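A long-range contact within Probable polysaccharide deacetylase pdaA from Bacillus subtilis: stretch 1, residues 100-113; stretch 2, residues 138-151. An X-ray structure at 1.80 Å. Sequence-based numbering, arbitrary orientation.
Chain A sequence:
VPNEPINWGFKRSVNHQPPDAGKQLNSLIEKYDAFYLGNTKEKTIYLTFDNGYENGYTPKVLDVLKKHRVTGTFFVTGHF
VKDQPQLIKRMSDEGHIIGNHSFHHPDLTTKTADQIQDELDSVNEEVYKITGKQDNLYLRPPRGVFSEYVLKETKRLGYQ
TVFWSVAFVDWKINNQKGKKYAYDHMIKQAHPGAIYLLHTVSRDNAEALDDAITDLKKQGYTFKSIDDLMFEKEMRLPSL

Stretch 1 100-113: NHSFHHPDLTTKTA
Stretch 2, residues 138-151: YLRPPRGVFSEYVL

Where two largely irregular stretches pack with little regular sheet between them, their polar backbone atoms must be satisfied piecemeal, and this contact in a probable polysaccharide deacetylase shows how. The stretches run in the same direction, Asn-100 lying near Leu-139, His-105 near Pro-142 and Thr-109 near Phe-146 (CA to CA 4.8, 5.2 and 6.1 Å), and together bury 826 Å².

A single beta bridge opens the contact. Extended Asn-100 (phi/psi -101/124) donates from N to Tyr-138 O at 2.8 Å and accepts at O from Arg-140 N at 3.2 Å, so both its backbone groups are used. Its t side chain turns back, OD1 receiving Ser-102 N at 2.7 Å.

Beyond the bridge, prolines, which have no amide proton to offer, pack through carbon. Pro-142 (-53/130, C-gamma exo) sets CB 3.5 Å from the ring centroid of His-105 (chi1 t, chi2 -92°), almost on the ring normal, a CH-pi contact. Water 1 joins His-105 to the next residue along, Arg-143: it accepts from Arg-143 N at 2.6 Å and hydrogen-bonds His-105 NE2 at 2.7 Å. Water 2 accepts from Leu-108 N at 2.9 Å and lies 2.7 Å from Val-145 O, to which it donates, though more acceptors lie within its reach than it has protons for.

The 3-10 segment 108-110 supplies the apolar centre. Leu-108 (m, t) points toward stretch 2, its CD1 3.8 Å from both Pro-142 CD and Val-150 CG1. Thr-109, p, divides its chemistry: OG1 donates to Asp-107 OD1 at 2.6 Å, while CG2 lies 3.7 Å from Val-150 CG2. The helix carrying Val-150 starts after Ser-147 (chi1 p), whose OG caps it by accepting Val-150 N at 3.1 Å.

Tyr-149 (chi1 t, chi2 72°) closes the far end, its OH donating to Lys-111 O at 2.8 Å; Ala-113 N, 3.1 Å from that OH, is too poorly angled to bond.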

# COMPACT_ATOMS: atom_id res chain seq x y z
N ASN A 100 5.57 6.14 -1.46
CA ASN A 100 5.15 7.45 -1.93
C ASN A 100 3.72 7.48 -2.46
O ASN A 100 3.37 6.73 -3.37
CB ASN A 100 6.11 7.91 -3.04
CG ASN A 100 6.15 9.41 -3.19
OD1 ASN A 100 5.11 10.07 -3.22
ND2 ASN A 100 7.35 9.96 -3.30
N HIS A 101 2.89 8.36 -1.89
CA HIS A 101 1.51 8.49 -2.34
C HIS A 101 1.30 9.87 -2.96
O HIS A 101 0.17 10.36 -3.07
CB HIS A 101 0.54 8.29 -1.17
CG HIS A 101 -0.79 7.74 -1.57
ND1 HIS A 101 -1.87 7.69 -0.72
CD2 HIS A 101 -1.21 7.21 -2.74
CE1 HIS A 101 -2.90 7.15 -1.35
NE2 HIS A 101 -2.53 6.85 -2.58
N SER A 102 2.41 10.48 -3.38
CA SER A 102 2.45 11.81 -4.00
C SER A 102 2.19 12.89 -2.97
O SER A 102 1.50 12.66 -1.97
CB SER A 102 1.44 11.93 -5.14
OG SER A 102 0.20 12.43 -4.68
N PHE A 103 2.72 14.08 -3.22
CA PHE A 103 2.56 15.17 -2.28
C PHE A 103 1.15 15.70 -2.14
O PHE A 103 0.63 15.78 -1.02
CB PHE A 103 3.50 16.32 -2.65
CG PHE A 103 3.79 17.23 -1.50
CD1 PHE A 103 2.90 18.24 -1.16
CD2 PHE A 103 4.92 17.03 -0.72
CE1 PHE A 103 3.14 19.04 -0.04
CE2 PHE A 103 5.17 17.82 0.40
CZ PHE A 103 4.27 18.83 0.74
N HIS A 104 0.52 16.06 -3.25
CA HIS A 104 -0.84 16.60 -3.22
C HIS A 104 -1.91 15.58 -3.58
O HIS A 104 -3.09 15.93 -3.72
CB HIS A 104 -0.94 17.80 -4.16
CG HIS A 104 -0.03 18.93 -3.80
ND1 HIS A 104 1.13 19.20 -4.49
CD2 HIS A 104 -0.11 19.85 -2.81
CE1 HIS A 104 1.73 20.24 -3.94
NE2 HIS A 104 1.00 20.66 -2.92
N HIS A 105 -1.51 14.33 -3.74
CA HIS A 105 -2.43 13.25 -4.07
C HIS A 105 -3.32 13.61 -5.26
O HIS A 105 -4.54 13.41 -5.23
CB HIS A 105 -3.28 12.91 -2.84
CG HIS A 105 -3.99 11.60 -2.93
ND1 HIS A 105 -5.27 11.47 -3.41
CD2 HIS A 105 -3.59 10.34 -2.60
CE1 HIS A 105 -5.63 10.20 -3.38
NE2 HIS A 105 -4.63 9.49 -2.89
N PRO A 106 -2.72 14.13 -6.35
CA PRO A 106 -3.51 14.50 -7.53
C PRO A 106 -3.66 13.34 -8.50
O PRO A 106 -3.13 12.25 -8.28
CB PRO A 106 -2.69 15.63 -8.12
CG PRO A 106 -1.30 15.08 -7.96
CD PRO A 106 -1.31 14.51 -6.54
N ASP A 107 -4.40 13.58 -9.58
CA ASP A 107 -4.60 12.59 -10.63
C ASP A 107 -3.35 12.74 -11.49
O ASP A 107 -3.22 13.71 -12.23
CB ASP A 107 -5.84 12.95 -11.46
CG ASP A 107 -6.14 11.91 -12.53
OD1 ASP A 107 -5.20 11.45 -13.21
OD2 ASP A 107 -7.33 11.57 -12.70
N LEU A 108 -2.42 11.79 -11.37
CA LEU A 108 -1.18 11.86 -12.13
C LEU A 108 -1.34 11.93 -13.64
O LEU A 108 -0.47 12.46 -14.32
CB LEU A 108 -0.28 10.68 -11.78
CG LEU A 108 0.16 10.61 -10.32
CD1 LEU A 108 0.99 9.35 -10.09
CD2 LEU A 108 0.95 11.85 -9.97
N THR A 109 -2.44 11.40 -14.17
CA THR A 109 -2.62 11.42 -15.62
C THR A 109 -2.84 12.83 -16.14
O THR A 109 -2.84 13.05 -17.35
CB THR A 109 -3.82 10.54 -16.07
OG1 THR A 109 -5.05 11.21 -15.77
CG2 THR A 109 -3.78 9.19 -15.37
N THR A 110 -3.01 13.79 -15.23
CA THR A 110 -3.23 15.18 -15.62
C THR A 110 -1.99 16.04 -15.40
O THR A 110 -2.02 17.25 -15.63
CB THR A 110 -4.40 15.79 -14.83
OG1 THR A 110 -4.03 15.90 -13.45
CG2 THR A 110 -5.64 14.90 -14.94
N LYS A 111 -0.90 15.42 -14.94
CA LYS A 111 0.35 16.12 -14.67
C LYS A 111 1.43 15.83 -15.70
O LYS A 111 1.52 14.72 -16.23
CB LYS A 111 0.88 15.75 -13.29
CG LYS A 111 -0.04 16.06 -12.12
CD LYS A 111 -0.33 17.55 -12.00
CE LYS A 111 -1.31 17.81 -10.86
NZ LYS A 111 -1.71 19.25 -10.75
N THR A 112 2.26 16.82 -15.98
CA THR A 112 3.36 16.67 -16.92
C THR A 112 4.50 15.93 -16.23
O THR A 112 4.47 15.75 -15.01
CB THR A 112 3.89 18.03 -17.38
OG1 THR A 112 4.51 18.69 -16.27
CG2 THR A 112 2.75 18.89 -17.91
N ALA A 113 5.50 15.51 -17.00
CA ALA A 113 6.64 14.79 -16.44
C ALA A 113 7.30 15.59 -15.32
O ALA A 113 7.61 15.05 -14.26
CB ALA A 113 7.65 14.47 -17.53
N TYR A 138 8.89 3.29 -3.99
CA TYR A 138 7.62 2.62 -4.22
C TYR A 138 6.54 3.66 -4.39
O TYR A 138 6.52 4.67 -3.68
CB TYR A 138 7.25 1.73 -3.03
CG TYR A 138 8.18 0.57 -2.87
CD1 TYR A 138 8.34 -0.36 -3.89
CD2 TYR A 138 8.94 0.42 -1.71
CE1 TYR A 138 9.23 -1.41 -3.77
CE2 TYR A 138 9.83 -0.63 -1.57
CZ TYR A 138 9.97 -1.54 -2.61
OH TYR A 138 10.86 -2.58 -2.49
N LEU A 139 5.63 3.42 -5.32
CA LEU A 139 4.56 4.36 -5.57
C LEU A 139 3.20 3.71 -5.67
O LEU A 139 3.06 2.59 -6.17
CB LEU A 139 4.83 5.12 -6.86
CG LEU A 139 3.66 5.94 -7.42
CD1 LEU A 139 3.30 7.05 -6.45
CD2 LEU A 139 4.03 6.51 -8.78
N ARG A 140 2.20 4.42 -5.19
CA ARG A 140 0.83 3.97 -5.30
C ARG A 140 0.10 5.17 -5.87
O ARG A 140 0.02 6.22 -5.22
CB ARG A 140 0.25 3.57 -3.95
CG ARG A 140 -1.18 3.08 -4.09
CD ARG A 140 -1.59 2.22 -2.93
NE ARG A 140 -1.04 0.87 -2.99
CZ ARG A 140 -0.96 0.07 -1.94
NH1 ARG A 140 -1.38 0.50 -0.76
NH2 ARG A 140 -0.48 -1.16 -2.07
N PRO A 141 -0.39 5.06 -7.11
CA PRO A 141 -1.10 6.17 -7.74
C PRO A 141 -2.28 6.69 -6.92
O PRO A 141 -3.09 5.92 -6.42
CB PRO A 141 -1.54 5.58 -9.07
CG PRO A 141 -0.42 4.65 -9.40
CD PRO A 141 -0.18 3.96 -8.07
N PRO A 142 -2.38 8.02 -6.78
CA PRO A 142 -3.49 8.58 -6.01
C PRO A 142 -4.84 8.06 -6.54
O PRO A 142 -5.09 8.09 -7.74
CB PRO A 142 -3.33 10.08 -6.23
CG PRO A 142 -1.84 10.24 -6.34
CD PRO A 142 -1.45 9.07 -7.22
N ARG A 143 -5.67 7.57 -5.63
CA ARG A 143 -7.00 7.05 -5.97
C ARG A 143 -6.95 5.87 -6.94
O ARG A 143 -7.95 5.53 -7.58
CB ARG A 143 -7.86 8.18 -6.54
CG ARG A 143 -9.36 8.02 -6.30
CD ARG A 143 -10.12 9.29 -6.66
NE ARG A 143 -11.56 9.18 -6.44
CZ ARG A 143 -12.13 9.03 -5.25
NH1 ARG A 143 -11.39 8.96 -4.15
NH2 ARG A 143 -13.46 8.95 -5.16
N GLY A 144 -5.78 5.25 -7.05
CA GLY A 144 -5.61 4.11 -7.93
C GLY A 144 -5.74 4.46 -9.40
O GLY A 144 -5.93 3.58 -10.24
N VAL A 145 -5.64 5.75 -9.73
CA VAL A 145 -5.76 6.17 -11.12
C VAL A 145 -4.39 6.28 -11.78
O VAL A 145 -3.50 6.95 -11.27
CB VAL A 145 -6.48 7.53 -11.24
CG1 VAL A 145 -6.52 7.97 -12.69
CG2 VAL A 145 -7.89 7.41 -10.68
N PHE A 146 -4.25 5.63 -12.92
CA PHE A 146 -2.99 5.66 -13.65
C PHE A 146 -3.20 5.53 -15.17
O PHE A 146 -4.32 5.68 -15.67
CB PHE A 146 -2.06 4.53 -13.15
CG PHE A 146 -2.58 3.15 -13.42
CD1 PHE A 146 -3.66 2.63 -12.70
CD2 PHE A 146 -2.02 2.37 -14.42
CE1 PHE A 146 -4.16 1.37 -12.98
CE2 PHE A 146 -2.51 1.10 -14.71
CZ PHE A 146 -3.59 0.60 -13.99
N SER A 147 -2.12 5.25 -15.89
CA SER A 147 -2.17 5.09 -17.34
C SER A 147 -0.80 4.58 -17.77
O SER A 147 0.12 4.54 -16.97
CB SER A 147 -2.45 6.43 -18.02
OG SER A 147 -1.36 7.33 -17.82
N GLU A 148 -0.67 4.19 -19.03
CA GLU A 148 0.62 3.71 -19.49
C GLU A 148 1.63 4.85 -19.36
O GLU A 148 2.78 4.64 -18.99
CB GLU A 148 0.51 3.23 -20.93
CG GLU A 148 1.83 2.77 -21.52
CD GLU A 148 1.64 1.75 -22.62
OE1 GLU A 148 0.51 1.65 -23.14
OE2 GLU A 148 2.62 1.06 -22.97
N TYR A 149 1.19 6.07 -19.65
CA TYR A 149 2.04 7.25 -19.55
C TYR A 149 2.57 7.43 -18.13
O TYR A 149 3.75 7.73 -17.93
CB TYR A 149 1.26 8.51 -19.97
CG TYR A 149 1.83 9.80 -19.43
CD1 TYR A 149 3.03 10.33 -19.91
CD2 TYR A 149 1.18 10.49 -18.40
CE1 TYR A 149 3.56 11.51 -19.39
CE2 TYR A 149 1.70 11.67 -17.88
CZ TYR A 149 2.89 12.18 -18.38
OH TYR A 149 3.40 13.34 -17.85
N VAL A 150 1.68 7.27 -17.15
CA VAL A 150 2.06 7.42 -15.74
C VAL A 150 3.02 6.31 -15.32
O VAL A 150 3.97 6.56 -14.58
CB VAL A 150 0.81 7.36 -14.82
CG1 VAL A 150 1.25 7.39 -13.36
CG2 VAL A 150 -0.10 8.54 -15.12
N LEU A 151 2.76 5.09 -15.79
CA LEU A 151 3.61 3.96 -15.45
C LEU A 151 4.99 4.11 -16.09
O LEU A 151 6.01 3.82 -15.46
CB LEU A 151 2.98 2.65 -15.92
CG LEU A 151 1.77 2.14 -15.14
CD1 LEU A 151 1.28 0.84 -15.75
CD2 LEU A 151 2.15 1.93 -13.68
O HOH W 1 -5.66 7.01 -3.14
O HOH W 2 -3.02 9.26 -10.06